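PDB 1BKP: thymidylate synthase A from Bacillus subtilis, which catalyses the reductive methylation of dUMP to dTMP, with 5,10-methylenetetrahydrofolate as both methyl donor and reductant, working as a homodimer. Local coordinates for residues 227-230 with 231-234; 55-58 with 59-62; 254-257 with 258-262; 145-149 with 150-154; 126-129 with 130-134. All coordinates share one frame; numbering follows the deposited sequence.

Interaction 1: 227-230 with 231-234; sequences IDNL and KIQM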
loop_
_atom_site.group_PDB
_atom_site.type_symbol
_atom_site.label_atom_id
_atom_site.label_comp_id
_atom_site.label_asym_id
_atom_site.label_seq_id
_atom_site.Cartn_x
_atom_site.Cartn_y
_atom_site.Cartn_z
ATOM N N ILE A 227 24.314 -11.261 6.709
ATOM C CA ILE A 227 24.955 -9.999 7.042
ATOM C C ILE A 227 26.414 -9.811 6.539
ATOM O O ILE A 227 26.760 -8.755 5.983
ATOM C CB ILE A 227 24.780 -9.729 8.537
ATOM C CG1 ILE A 227 23.310 -9.352 8.813
ATOM C CG2 ILE A 227 25.742 -8.546 8.978
ATOM C CD1 ILE A 227 23.034 -9.382 10.224
ATOM N N ASP A 228 27.278 -10.809 6.783
ATOM C CA ASP A 228 28.635 -10.655 6.300
ATOM C C ASP A 228 28.747 -10.357 4.827
ATOM O O ASP A 228 29.526 -9.482 4.452
ATOM C CB ASP A 228 29.572 -11.830 6.650
ATOM C CG ASP A 228 30.992 -11.641 5.982
ATOM O OD1 ASP A 228 31.690 -10.615 6.279
ATOM O OD2 ASP A 228 31.380 -12.469 5.097
ATOM N N ASN A 229 28.005 -11.082 3.979
ATOM C CA ASN A 229 28.064 -10.858 2.521
ATOM C C ASN A 229 27.523 -9.457 2.202
ATOM O O ASN A 229 28.061 -8.785 1.330
ATOM C CB ASN A 229 27.168 -11.819 1.743
ATOM C CG ASN A 229 27.822 -13.163 1.471
ATOM O OD1 ASN A 229 29.008 -13.357 1.675
ATOM N ND2 ASN A 229 27.002 -14.133 1.106
ATOM N N LEU A 230 26.513 -8.979 2.962
ATOM C CA LEU A 230 25.931 -7.674 2.624
ATOM C C LEU A 230 26.950 -6.581 2.943
ATOM O O LEU A 230 27.020 -5.537 2.270
ATOM C CB LEU A 230 24.599 -7.445 3.403
ATOM C CG LEU A 230 23.445 -8.312 2.984
ATOM C CD1 LEU A 230 22.237 -8.136 3.976
ATOM C CD2 LEU A 230 23.093 -7.894 1.544
ATOM N N LYS A 231 27.713 -6.819 4.006
ATOM C CA LYS A 231 28.767 -5.881 4.426
ATOM C C LYS A 231 29.781 -5.838 3.299
ATOM O O LYS A 231 30.320 -4.784 3.017
ATOM C CB LYS A 231 29.445 -6.344 5.733
ATOM C CG LYS A 231 28.644 -5.940 7.005
ATOM C CD LYS A 231 29.489 -6.382 8.204
ATOM C CE LYS A 231 28.725 -6.387 9.508
ATOM N NZ LYS A 231 28.741 -5.046 10.118
ATOM N N ILE A 232 30.115 -6.998 2.715
ATOM C CA ILE A 232 31.010 -7.018 1.547
ATOM C C ILE A 232 30.420 -6.211 0.411
ATOM O O ILE A 232 31.089 -5.313 -0.134
ATOM C CB ILE A 232 31.240 -8.472 1.019
ATOM C CG1 ILE A 232 32.151 -9.223 1.976
ATOM C CG2 ILE A 232 31.851 -8.489 -0.479
ATOM C CD1 ILE A 232 32.144 -10.728 1.572
ATOM N N GLN A 233 29.167 -6.495 0.029
ATOM C CA GLN A 233 28.534 -5.749 -1.050
ATOM C C GLN A 233 28.600 -4.265 -0.888
ATOM O O GLN A 233 28.693 -3.544 -1.826
ATOM C CB GLN A 233 27.046 -6.061 -1.144
ATOM C CG GLN A 233 26.788 -7.044 -2.128
ATOM C CD GLN A 233 25.348 -7.352 -2.267
ATOM O OE1 GLN A 233 24.837 -8.234 -1.541
ATOM N NE2 GLN A 233 24.666 -6.664 -3.244
ATOM N N MET A 234 28.414 -3.797 0.327
ATOM C CA MET A 234 28.418 -2.404 0.577
ATOM C C MET A 234 29.724 -1.714 0.331
ATOM O O MET A 234 29.711 -0.526 0.124
ATOM C CB MET A 234 27.897 -2.107 1.970
ATOM C CG MET A 234 26.349 -2.165 1.963
ATOM S SD MET A 234 25.653 -1.767 3.506
ATOM C CE MET A 234 26.522 -2.841 4.719
#

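Interaction 2: 55-58 with 59-62; sequences PILT and TKKV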
loop_
_atom_site.group_PDB
_atom_site.type_symbol
_atom_site.label_atom_id
_atom_site.label_comp_id
_atom_site.label_asym_id
_atom_site.label_seq_id
_atom_site.Cartn_x
_atom_site.Cartn_y
_atom_site.Cartn_z
ATOM N N PRO A 55 16.805 0.678 -12.498
ATOM C CA PRO A 55 17.185 0.384 -11.129
ATOM C C PRO A 55 17.710 -1.061 -11.029
ATOM O O PRO A 55 16.932 -1.984 -11.022
ATOM C CB PRO A 55 15.865 0.592 -10.318
ATOM C CG PRO A 55 14.805 0.351 -11.306
ATOM C CD PRO A 55 15.342 0.891 -12.645
ATOM N N ILE A 56 19.032 -1.237 -11.001
ATOM C CA ILE A 56 19.582 -2.570 -10.901
ATOM C C ILE A 56 20.874 -2.454 -10.153
ATOM O O ILE A 56 21.510 -1.353 -10.085
ATOM C CB ILE A 56 19.761 -3.200 -12.307
ATOM C CG1 ILE A 56 20.035 -4.712 -12.220
ATOM C CG2 ILE A 56 20.859 -2.487 -13.128
ATOM C CD1 ILE A 56 19.817 -5.424 -13.581
ATOM N N LEU A 57 21.098 -3.460 -9.298
ATOM C CA LEU A 57 22.332 -3.428 -8.509
ATOM C C LEU A 57 23.559 -3.715 -9.365
ATOM O O LEU A 57 23.462 -4.521 -10.304
ATOM C CB LEU A 57 22.341 -4.527 -7.448
ATOM C CG LEU A 57 21.325 -4.430 -6.283
ATOM C CD1 LEU A 57 21.825 -5.388 -5.146
ATOM C CD2 LEU A 57 21.198 -2.899 -5.845
ATOM N N THR A 58 24.701 -3.094 -9.028
ATOM C CA THR A 58 25.937 -3.473 -9.723
ATOM C C THR A 58 26.929 -4.169 -8.738
ATOM O O THR A 58 28.009 -4.652 -9.139
ATOM C CB THR A 58 26.582 -2.352 -10.387
ATOM O OG1 THR A 58 27.050 -1.395 -9.420
ATOM C CG2 THR A 58 25.610 -1.734 -11.487
ATOM N N THR A 59 26.594 -4.184 -7.450
ATOM C CA THR A 59 27.484 -4.809 -6.483
ATOM C C THR A 59 27.394 -6.345 -6.502
ATOM O O THR A 59 28.141 -7.018 -5.821
ATOM C CB THR A 59 27.335 -4.272 -5.042
ATOM O OG1 THR A 59 26.004 -4.496 -4.686
ATOM C CG2 THR A 59 27.687 -2.715 -4.943
ATOM N N LYS A 60 26.388 -6.868 -7.193
ATOM C CA LYS A 60 26.257 -8.313 -7.432
ATOM C C LYS A 60 25.365 -8.432 -8.662
ATOM O O LYS A 60 24.715 -7.467 -9.046
ATOM C CB LYS A 60 25.612 -9.054 -6.249
ATOM C CG LYS A 60 24.113 -8.880 -6.118
ATOM C CD LYS A 60 23.481 -9.860 -5.193
ATOM C CE LYS A 60 21.901 -9.628 -5.127
ATOM N NZ LYS A 60 21.171 -10.494 -4.086
ATOM N N LYS A 61 25.394 -9.569 -9.361
ATOM C CA LYS A 61 24.576 -9.678 -10.542
ATOM C C LYS A 61 23.135 -10.027 -10.177
ATOM O O LYS A 61 22.892 -10.889 -9.357
ATOM C CB LYS A 61 25.079 -10.809 -11.423
ATOM C CG LYS A 61 24.252 -11.016 -12.637
ATOM C CD LYS A 61 24.780 -12.297 -13.341
ATOM C CE LYS A 61 24.093 -12.516 -14.685
ATOM N NZ LYS A 61 24.465 -11.505 -15.698
ATOM N N VAL A 62 22.180 -9.336 -10.740
ATOM C CA VAL A 62 20.779 -9.683 -10.442
ATOM C C VAL A 62 20.353 -10.635 -11.554
ATOM O O VAL A 62 20.700 -10.408 -12.732
ATOM C CB VAL A 62 19.899 -8.407 -10.473
ATOM C CG1 VAL A 62 18.395 -8.773 -10.447
ATOM C CG2 VAL A 62 20.241 -7.519 -9.196
#

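Interaction 3: 254-257 with 258-262; sequences YDFT and IDDFK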
loop_
_atom_site.group_PDB
_atom_site.type_symbol
_atom_site.label_atom_id
_atom_site.label_comp_id
_atom_site.label_asym_id
_atom_site.label_seq_id
_atom_site.Cartn_x
_atom_site.Cartn_y
_atom_site.Cartn_z
ATOM N N TYR A 254 0.497 -7.986 -25.097
ATOM C CA TYR A 254 0.476 -9.411 -25.243
ATOM C C TYR A 254 1.411 -9.925 -26.323
ATOM O O TYR A 254 1.534 -11.121 -26.448
ATOM C CB TYR A 254 -0.934 -9.905 -25.485
ATOM C CG TYR A 254 -1.788 -9.557 -24.311
ATOM C CD1 TYR A 254 -1.706 -10.307 -23.137
ATOM C CD2 TYR A 254 -2.643 -8.469 -24.351
ATOM C CE1 TYR A 254 -2.481 -9.966 -21.995
ATOM C CE2 TYR A 254 -3.421 -8.108 -23.222
ATOM C CZ TYR A 254 -3.336 -8.856 -22.059
ATOM O OH TYR A 254 -4.068 -8.516 -20.944
ATOM N N ASP A 255 2.219 -9.033 -26.910
ATOM C CA ASP A 255 3.148 -9.461 -27.952
ATOM C C ASP A 255 4.583 -9.585 -27.458
ATOM O O ASP A 255 5.437 -10.104 -28.164
ATOM C CB ASP A 255 3.151 -8.447 -29.112
ATOM C CG ASP A 255 1.935 -8.565 -29.980
ATOM O OD1 ASP A 255 1.249 -9.611 -29.883
ATOM O OD2 ASP A 255 1.634 -7.585 -30.724
ATOM N N PHE A 256 4.872 -9.121 -26.250
ATOM C CA PHE A 256 6.229 -9.124 -25.744
ATOM C C PHE A 256 6.702 -10.547 -25.440
ATOM O O PHE A 256 5.904 -11.398 -25.082
ATOM C CB PHE A 256 6.313 -8.278 -24.438
ATOM C CG PHE A 256 6.377 -6.779 -24.654
ATOM C CD1 PHE A 256 7.555 -6.200 -25.103
ATOM C CD2 PHE A 256 5.274 -5.964 -24.341
ATOM C CE1 PHE A 256 7.691 -4.800 -25.250
ATOM C CE2 PHE A 256 5.319 -4.572 -24.454
ATOM C CZ PHE A 256 6.564 -3.953 -24.918
ATOM N N THR A 257 7.956 -10.854 -25.724
ATOM C CA THR A 257 8.431 -12.198 -25.420
ATOM C C THR A 257 9.763 -11.879 -24.813
ATOM O O THR A 257 10.231 -10.735 -24.923
ATOM C CB THR A 257 8.678 -13.131 -26.725
ATOM O OG1 THR A 257 9.687 -12.531 -27.569
ATOM C CG2 THR A 257 7.387 -13.400 -27.529
ATOM N N ILE A 258 10.443 -12.907 -24.278
ATOM C CA ILE A 258 11.765 -12.702 -23.644
ATOM C C ILE A 258 12.814 -12.138 -24.561
ATOM O O ILE A 258 13.625 -11.339 -24.130
ATOM C CB ILE A 258 12.229 -14.016 -22.866
ATOM C CG1 ILE A 258 13.398 -13.690 -21.967
ATOM C CG2 ILE A 258 12.512 -15.129 -23.788
ATOM C CD1 ILE A 258 13.023 -12.614 -20.853
ATOM N N ASP A 259 12.778 -12.462 -25.862
ATOM C CA ASP A 259 13.757 -11.928 -26.797
ATOM C C ASP A 259 13.553 -10.464 -27.079
ATOM O O ASP A 259 14.441 -9.852 -27.610
ATOM C CB ASP A 259 13.716 -12.752 -28.087
ATOM C CG ASP A 259 13.819 -14.264 -27.761
ATOM O OD1 ASP A 259 14.863 -14.631 -27.108
ATOM O OD2 ASP A 259 12.798 -15.002 -27.962
ATOM N N ASP A 260 12.531 -9.830 -26.468
ATOM C CA ASP A 260 12.357 -8.387 -26.745
ATOM C C ASP A 260 13.082 -7.483 -25.709
ATOM O O ASP A 260 12.898 -6.267 -25.701
ATOM C CB ASP A 260 10.858 -8.007 -26.793
ATOM C CG ASP A 260 10.156 -8.605 -27.975
ATOM O OD1 ASP A 260 10.725 -8.610 -29.065
ATOM O OD2 ASP A 260 9.054 -9.122 -27.839
ATOM N N PHE A 261 13.896 -8.102 -24.837
ATOM C CA PHE A 261 14.538 -7.372 -23.764
ATOM C C PHE A 261 16.025 -7.722 -23.765
ATOM O O PHE A 261 16.346 -8.867 -23.778
ATOM C CB PHE A 261 13.952 -7.885 -22.430
ATOM C CG PHE A 261 12.464 -7.613 -22.269
ATOM C CD1 PHE A 261 12.024 -6.380 -21.829
ATOM C CD2 PHE A 261 11.561 -8.560 -22.598
ATOM C CE1 PHE A 261 10.649 -6.100 -21.731
ATOM C CE2 PHE A 261 10.149 -8.328 -22.502
ATOM C CZ PHE A 261 9.695 -7.038 -22.055
ATOM N N LYS A 262 16.916 -6.764 -23.638
ATOM C CA LYS A 262 18.319 -7.109 -23.589
ATOM C C LYS A 262 18.954 -6.000 -22.750
ATOM O O LYS A 262 18.623 -4.838 -22.937
ATOM C CB LYS A 262 18.874 -7.144 -25.056
ATOM C CG LYS A 262 20.184 -6.476 -25.286
ATOM C CD LYS A 262 20.549 -6.520 -26.776
ATOM C CE LYS A 262 22.076 -6.540 -26.988
ATOM N NZ LYS A 262 22.460 -6.938 -28.389
#

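Interaction 4: 145-149 with 150-154; sequences MLWNP and DELDA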
loop_
_atom_site.group_PDB
_atom_site.type_symbol
_atom_site.label_atom_id
_atom_site.label_comp_id
_atom_site.label_asym_id
_atom_site.label_seq_id
_atom_site.Cartn_x
_atom_site.Cartn_y
_atom_site.Cartn_z
ATOM N N MET A 145 -4.423 -5.531 -7.684
ATOM C CA MET A 145 -4.409 -6.153 -6.357
ATOM C C MET A 145 -4.391 -7.619 -6.449
ATOM O O MET A 145 -5.381 -8.218 -6.981
ATOM C CB MET A 145 -5.786 -5.741 -5.668
ATOM C CG MET A 145 -5.998 -6.214 -4.177
ATOM S SD MET A 145 -4.663 -5.708 -3.173
ATOM C CE MET A 145 -4.753 -3.925 -3.293
ATOM N N LEU A 146 -3.364 -8.226 -5.857
ATOM C CA LEU A 146 -3.292 -9.703 -5.818
ATOM C C LEU A 146 -3.785 -10.208 -4.480
ATOM O O LEU A 146 -4.156 -11.398 -4.407
ATOM C CB LEU A 146 -1.874 -10.173 -5.979
ATOM C CG LEU A 146 -1.109 -9.785 -7.236
ATOM C CD1 LEU A 146 0.387 -10.268 -7.294
ATOM C CD2 LEU A 146 -1.945 -10.306 -8.440
ATOM N N TRP A 147 -3.911 -9.316 -3.487
ATOM C CA TRP A 147 -4.399 -9.685 -2.112
ATOM C C TRP A 147 -5.951 -9.666 -2.107
ATOM O O TRP A 147 -6.576 -8.676 -1.704
ATOM C CB TRP A 147 -3.916 -8.699 -1.050
ATOM C CG TRP A 147 -4.046 -9.193 0.347
ATOM C CD1 TRP A 147 -5.087 -9.044 1.159
ATOM C CD2 TRP A 147 -3.059 -9.937 1.062
ATOM N NE1 TRP A 147 -4.829 -9.660 2.372
ATOM C CE2 TRP A 147 -3.590 -10.222 2.331
ATOM C CE3 TRP A 147 -1.778 -10.395 0.738
ATOM C CZ2 TRP A 147 -2.875 -10.947 3.307
ATOM C CZ3 TRP A 147 -1.050 -11.127 1.706
ATOM C CH2 TRP A 147 -1.590 -11.388 2.949
ATOM N N ASN A 148 -6.548 -10.696 -2.659
ATOM C CA ASN A 148 -7.983 -10.838 -2.747
ATOM C C ASN A 148 -8.376 -11.527 -1.417
ATOM O O ASN A 148 -8.148 -12.723 -1.245
ATOM C CB ASN A 148 -8.331 -11.778 -3.903
ATOM C CG ASN A 148 -9.849 -11.934 -4.089
ATOM O OD1 ASN A 148 -10.627 -11.858 -3.119
ATOM N ND2 ASN A 148 -10.265 -12.273 -5.316
ATOM N N PRO A 149 -9.089 -10.793 -0.533
ATOM C CA PRO A 149 -9.496 -11.327 0.791
ATOM C C PRO A 149 -10.379 -12.584 0.790
ATOM O O PRO A 149 -10.321 -13.368 1.711
ATOM C CB PRO A 149 -10.159 -10.107 1.486
ATOM C CG PRO A 149 -10.645 -9.238 0.281
ATOM C CD PRO A 149 -9.669 -9.454 -0.820
ATOM N N ASP A 150 -11.110 -12.777 -0.288
ATOM C CA ASP A 150 -12.040 -13.907 -0.389
ATOM C C ASP A 150 -11.313 -15.185 -0.762
ATOM O O ASP A 150 -11.853 -16.262 -0.596
ATOM C CB ASP A 150 -13.049 -13.644 -1.517
ATOM C CG ASP A 150 -14.157 -12.709 -1.117
ATOM O OD1 ASP A 150 -14.529 -12.620 0.044
ATOM O OD2 ASP A 150 -14.717 -12.082 -1.992
ATOM N N GLU A 151 -10.090 -15.056 -1.238
ATOM C CA GLU A 151 -9.404 -16.232 -1.730
ATOM C C GLU A 151 -8.050 -16.533 -1.126
ATOM O O GLU A 151 -7.401 -17.497 -1.569
ATOM C CB GLU A 151 -9.258 -16.121 -3.281
ATOM C CG GLU A 151 -10.604 -16.031 -3.960
ATOM C CD GLU A 151 -10.556 -16.602 -5.408
ATOM O OE1 GLU A 151 -10.129 -15.951 -6.348
ATOM O OE2 GLU A 151 -10.939 -17.761 -5.559
ATOM N N LEU A 152 -7.716 -15.886 -0.017
ATOM C CA LEU A 152 -6.396 -16.130 0.601
ATOM C C LEU A 152 -6.184 -17.621 0.965
ATOM O O LEU A 152 -5.120 -18.194 0.711
ATOM C CB LEU A 152 -6.197 -15.262 1.856
ATOM C CG LEU A 152 -6.181 -13.759 1.547
ATOM C CD1 LEU A 152 -6.260 -12.876 2.848
ATOM C CD2 LEU A 152 -4.932 -13.465 0.658
ATOM N N ASP A 153 -7.256 -18.269 1.377
ATOM C CA ASP A 153 -7.120 -19.654 1.810
ATOM C C ASP A 153 -6.950 -20.594 0.653
ATOM O O ASP A 153 -6.567 -21.717 0.844
ATOM C CB ASP A 153 -8.307 -20.087 2.676
ATOM C CG ASP A 153 -8.342 -19.382 4.005
ATOM O OD1 ASP A 153 -7.247 -19.133 4.600
ATOM O OD2 ASP A 153 -9.439 -19.046 4.434
ATOM N N ALA A 154 -7.271 -20.132 -0.536
ATOM C CA ALA A 154 -7.123 -20.951 -1.725
ATOM C C ALA A 154 -5.788 -20.713 -2.430
ATOM O O ALA A 154 -5.567 -21.153 -3.582
ATOM C CB ALA A 154 -8.273 -20.667 -2.647
HETATM O O HOH W 1 -9.669 -16.569 2.052
#

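Interaction 5: 126-129 with 130-134; sequences VDYL and LHQLK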
loop_
_atom_site.group_PDB
_atom_site.type_symbol
_atom_site.label_atom_id
_atom_site.label_comp_id
_atom_site.label_asym_id
_atom_site.label_seq_id
_atom_site.Cartn_x
_atom_site.Cartn_y
_atom_site.Cartn_z
ATOM N N VAL A 126 -5.857 -6.635 -15.711
ATOM C CA VAL A 126 -4.825 -6.088 -16.559
ATOM C C VAL A 126 -5.493 -5.367 -17.776
ATOM O O VAL A 126 -5.136 -4.227 -18.080
ATOM C CB VAL A 126 -3.887 -7.201 -17.048
ATOM C CG1 VAL A 126 -2.844 -6.637 -18.018
ATOM C CG2 VAL A 126 -3.217 -7.914 -15.849
ATOM N N ASP A 127 -6.453 -6.012 -18.456
ATOM C CA ASP A 127 -7.121 -5.322 -19.567
ATOM C C ASP A 127 -7.922 -4.124 -19.103
ATOM O O ASP A 127 -7.950 -3.090 -19.798
ATOM C CB ASP A 127 -8.036 -6.302 -20.290
ATOM C CG ASP A 127 -7.245 -7.340 -21.094
ATOM O OD1 ASP A 127 -6.112 -7.029 -21.563
ATOM O OD2 ASP A 127 -7.750 -8.474 -21.157
ATOM N N TYR A 128 -8.433 -4.183 -17.871
ATOM C CA TYR A 128 -9.187 -3.074 -17.392
ATOM C C TYR A 128 -8.186 -1.901 -17.168
ATOM O O TYR A 128 -8.386 -0.752 -17.606
ATOM C CB TYR A 128 -9.862 -3.422 -16.057
ATOM C CG TYR A 128 -10.738 -2.280 -15.598
ATOM C CD1 TYR A 128 -12.027 -2.111 -16.129
ATOM C CD2 TYR A 128 -10.270 -1.346 -14.681
ATOM C CE1 TYR A 128 -12.822 -1.065 -15.743
ATOM C CE2 TYR A 128 -11.057 -0.299 -14.284
ATOM C CZ TYR A 128 -12.326 -0.184 -14.802
ATOM O OH TYR A 128 -13.120 0.759 -14.211
ATOM N N LEU A 129 -7.040 -2.210 -16.546
ATOM C CA LEU A 129 -6.026 -1.169 -16.316
ATOM C C LEU A 129 -5.535 -0.583 -17.643
ATOM O O LEU A 129 -5.446 0.662 -17.787
ATOM C CB LEU A 129 -4.779 -1.821 -15.608
ATOM C CG LEU A 129 -3.518 -0.861 -15.466
ATOM C CD1 LEU A 129 -3.861 0.317 -14.522
ATOM C CD2 LEU A 129 -2.211 -1.601 -14.996
ATOM N N LEU A 130 -5.240 -1.432 -18.637
ATOM C CA LEU A 130 -4.691 -0.907 -19.922
ATOM C C LEU A 130 -5.675 0.089 -20.583
ATOM O O LEU A 130 -5.293 1.235 -20.961
ATOM C CB LEU A 130 -4.398 -2.069 -20.867
ATOM C CG LEU A 130 -3.093 -2.816 -20.512
ATOM C CD1 LEU A 130 -3.006 -3.960 -21.421
ATOM C CD2 LEU A 130 -1.758 -1.980 -20.595
ATOM N N HIS A 131 -6.960 -0.285 -20.523
ATOM C CA HIS A 131 -8.020 0.529 -21.087
ATOM C C HIS A 131 -8.110 1.866 -20.344
ATOM O O HIS A 131 -8.187 2.925 -20.941
ATOM C CB HIS A 131 -9.342 -0.204 -21.038
ATOM C CG HIS A 131 -10.520 0.644 -21.515
ATOM N ND1 HIS A 131 -11.132 1.579 -20.706
ATOM C CD2 HIS A 131 -11.109 0.751 -22.722
ATOM C CE1 HIS A 131 -12.034 2.241 -21.412
ATOM N NE2 HIS A 131 -12.046 1.757 -22.633
ATOM N N GLN A 132 -8.114 1.803 -19.009
ATOM C CA GLN A 132 -8.250 3.003 -18.160
ATOM C C GLN A 132 -7.077 3.989 -18.214
ATOM O O GLN A 132 -7.283 5.221 -18.206
ATOM C CB GLN A 132 -8.514 2.583 -16.705
ATOM C CG GLN A 132 -9.941 1.941 -16.521
ATOM C CD GLN A 132 -11.091 2.956 -16.883
ATOM O OE1 GLN A 132 -11.644 2.919 -17.960
ATOM N NE2 GLN A 132 -11.379 3.864 -15.983
ATOM N N LEU A 133 -5.858 3.461 -18.341
ATOM C CA LEU A 133 -4.713 4.351 -18.469
ATOM C C LEU A 133 -4.841 5.186 -19.779
ATOM O O LEU A 133 -4.456 6.360 -19.828
ATOM C CB LEU A 133 -3.418 3.521 -18.532
ATOM C CG LEU A 133 -2.989 2.890 -17.186
ATOM C CD1 LEU A 133 -1.754 1.990 -17.383
ATOM C CD2 LEU A 133 -2.697 4.086 -16.170
ATOM N N LYS A 134 -5.375 4.574 -20.828
ATOM C CA LYS A 134 -5.540 5.327 -22.085
ATOM C C LYS A 134 -6.787 6.206 -22.120
ATOM O O LYS A 134 -6.739 7.269 -22.707
ATOM C CB LYS A 134 -5.660 4.365 -23.307
ATOM C CG LYS A 134 -4.364 3.538 -23.537
ATOM C CD LYS A 134 -4.446 2.631 -24.764
ATOM C CE LYS A 134 -5.377 1.447 -24.451
ATOM N NZ LYS A 134 -5.242 0.377 -25.497
#

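Interaction 1: 227-230 with 231-234
The first two turns of the helix 227-235 are joined by successive i to i+4 backbone bonds, Lys231 N to Ile227 O through Met234 N to Leu230 O. The straightest is Gln233 N to Asn229 O, 2.9 Å with 168° at the hydrogen and the donor in the carbonyl plane. Side chains three and four residues apart also meet. CG2 of Ile227 touches CE of Lys231 at 3.7 Å, the lysine chain running straight until it bends at its last torsion (chi4 -85°). Leu230 and Gln233 lie alongside each other and point the same way, with CD2 of Leu230 3.6 Å from OE1 of Gln233, while Gln233 NE2 bonds to Thr59 OG1. Met234 folds back at chi3 (-51°), which brings its CE to 3.7 Å from Leu230 O. Asn229 ND2 is held by Leu273 O. Ile227 and Leu230 rest on Val222 of strand 209-223, a predicted dUMP-binding residue, while Leu230 and Met234 pack on helix 3-17 through Tyr7, Asn8, Ile11 and Ile15.

Interaction 2: 55-58 with 59-62
Val62 closes back on Ile56 and Leu57 where the loop between strand 39-49 and helix 64-75 reverses direction, and these three buried apolar side chains form the packed part of the contact. CG1 of Ile56 reaches CB of Val62 at 4.1 Å, the two side chains crossing obliquely; it gets there because CG1 stands opposite the backbone N (chi1 -167°). The CG2 methyl of Val62 lies 4.1 Å from CG1 of Ile56 and 4.1 Å from CB of Leu57, so it bridges two successive residues of the other arm. The turn is held without any hydrogen bond between its arms: the carbonyl oxygens Leu57 O and Lys60 O lie 3.4 Å apart, both acceptors. Tyr266 supplies a link instead, its OH bonding to both Leu57 O and Val62 N. The solvent side begins at Lys60, which is partly exposed; its CE passes CD1 of Leu57 at 4.2 Å before the extended chain carries NZ on to Ala185 O. Lys61 is exposed and directed away from the facing arm. At the bend, Thr58 OG1 is bound by Asp4 and by the backbone N of Phe239. Around the turn, Ile56, Leu57 and Val62 pack against helix 188-206 at Phe193 and Pro189, Leu57 also meets Phe3 and Tyr7 of helix 3-17, and Leu57 and Lys60 border Gln233 of helix 227-235.

Interaction 3: 254-257 with 258-262
The rings of Phe256 and Phe261 are near parallel, with planes 30° apart, but slid so far that they barely overlap: the centroids are 5.7 Å apart, and the closest atoms are CD1 of Phe256 and CZ of Phe261 at 3.8 Å. At the edge of the Phe256 ring, near its plane, CB of Asp260 lies 4.1 Å from CD1, and Ile258 O lies in plane at the edge of the Phe261 ring. The Asp260 carboxylate is turned 74° from the Phe256 ring and takes the backbone N-H of Thr257 on OD2 at 2.9 Å, from the anti side and 31° out of its plane. In return Asp260 N bonds to Thr257 O at 2.9 Å, closing the 3-10 turn 258-260 that leads into strand 261-264, the antiparallel partner of strand 243-246. A weak bond from Thr257 OG1 also reaches OD2, at 3.5 Å, while Asn247 ND2 binds OD1. With donors on both oxygens, the buried carboxylate is probably stabilised in its charged form.

Interaction 4: 145-149 with 150-154
Asn148 grips the following turn twice, with its backbone O accepting Glu151 N at 3.0 Å and its side-chain OD1 accepting Asp150 N, also at 3.0 Å. The second bond, from OD1 to the N-H two residues on, closes an Asx turn in the loop between strands 143-145 and 161-169 of the thymidylate synthase fold. A chi1 of -178° sets the Asn148 amide beside its own carbonyl carbon, which brings OD1 within bonding distance of Asp150 N; the donor is tilted 25° from the amide plane. The Glu151 N-H instead approaches from above the carbonyl plane, not on a lone pair. The amide's other end is equally engaged, as ND2 bonds to Gln110 OE1 and to OD2 of Asp150 of the second subunit. An alanine here would remove the amide and is likely to leave Asp150 N without its side-chain acceptor and Asp150 of the neighbouring subunit without one of its donors. Asp150 of this chain forms a salt bridge through OD2 with Lys113 of the second subunit, so the turn belongs to the dimer interface. Trp147, centre of an inverse gamma turn, lies near the predicted dUMP-binding Arg180. Leu152 crosses its indole at about a right angle: CD2 sits over the five-membered ring, 4.0 Å from the centroid and 15° off the normal, and CD1 lies 3.6 Å from Trp147 NE1.

Interaction 5: 126-129 with 130-134
With chi1 of -176° Tyr128 carries its ring forward along helix 125-135; one turn on, chi1 of Gln132 (-69°) sets its CG over one ring face, and the bend at chi2 (-62°) takes CD on toward Tyr128 CZ and OH. This i to i+4 CH-pi contact puts CG of Gln132 3.8 Å from the Tyr128 ring centroid, shifted toward the rim and closest to CE2 at 3.4 Å. The glutamine amide is only modestly tilted against the ring. Its OE1 takes ND1 of His131 at 3.1 Å, in the imidazole plane, which should fix the turn of both groups. A glycine in place of Gln132 would probably uncover that tyrosine face and deprive His131 ND1 of its acceptor. Tyr128 also makes a cation-pi contact with Arg116 and lies near the predicted dUMP-binding Arg141. Backbone bonds such as Gln132 N to Tyr128 O, 2.9 Å, hold the turn. On the side facing Trp166 of strand 161-169, CD1 of Leu129 meets CG of Leu133 at 3.8 Å.

Four of the five contacts join in two pairs. Interaction 1 meets interaction 2 where Gln233 NE2 lies 2.9 Å from Thr59 OG1, a hydrogen bond tying helix 227-235 to the 55-62 turn. Interaction 3 meets interaction 5 through Tyr254 OH and Asp127 OD1, 2.6 Å apart and hydrogen-bonded, although their centres are about 20 Å apart. Interaction 4 stands alone, its nearest atoms about 8 Å from interaction 5, and is the one that reaches the second subunit. Its Trp147 side chain is about 8 Å from that of the catalytic Cys160. Interaction 1, its centre about 36 Å from that of interaction 4, borders predicted dUMP-binding Val222; interaction 3 lies away from these sites.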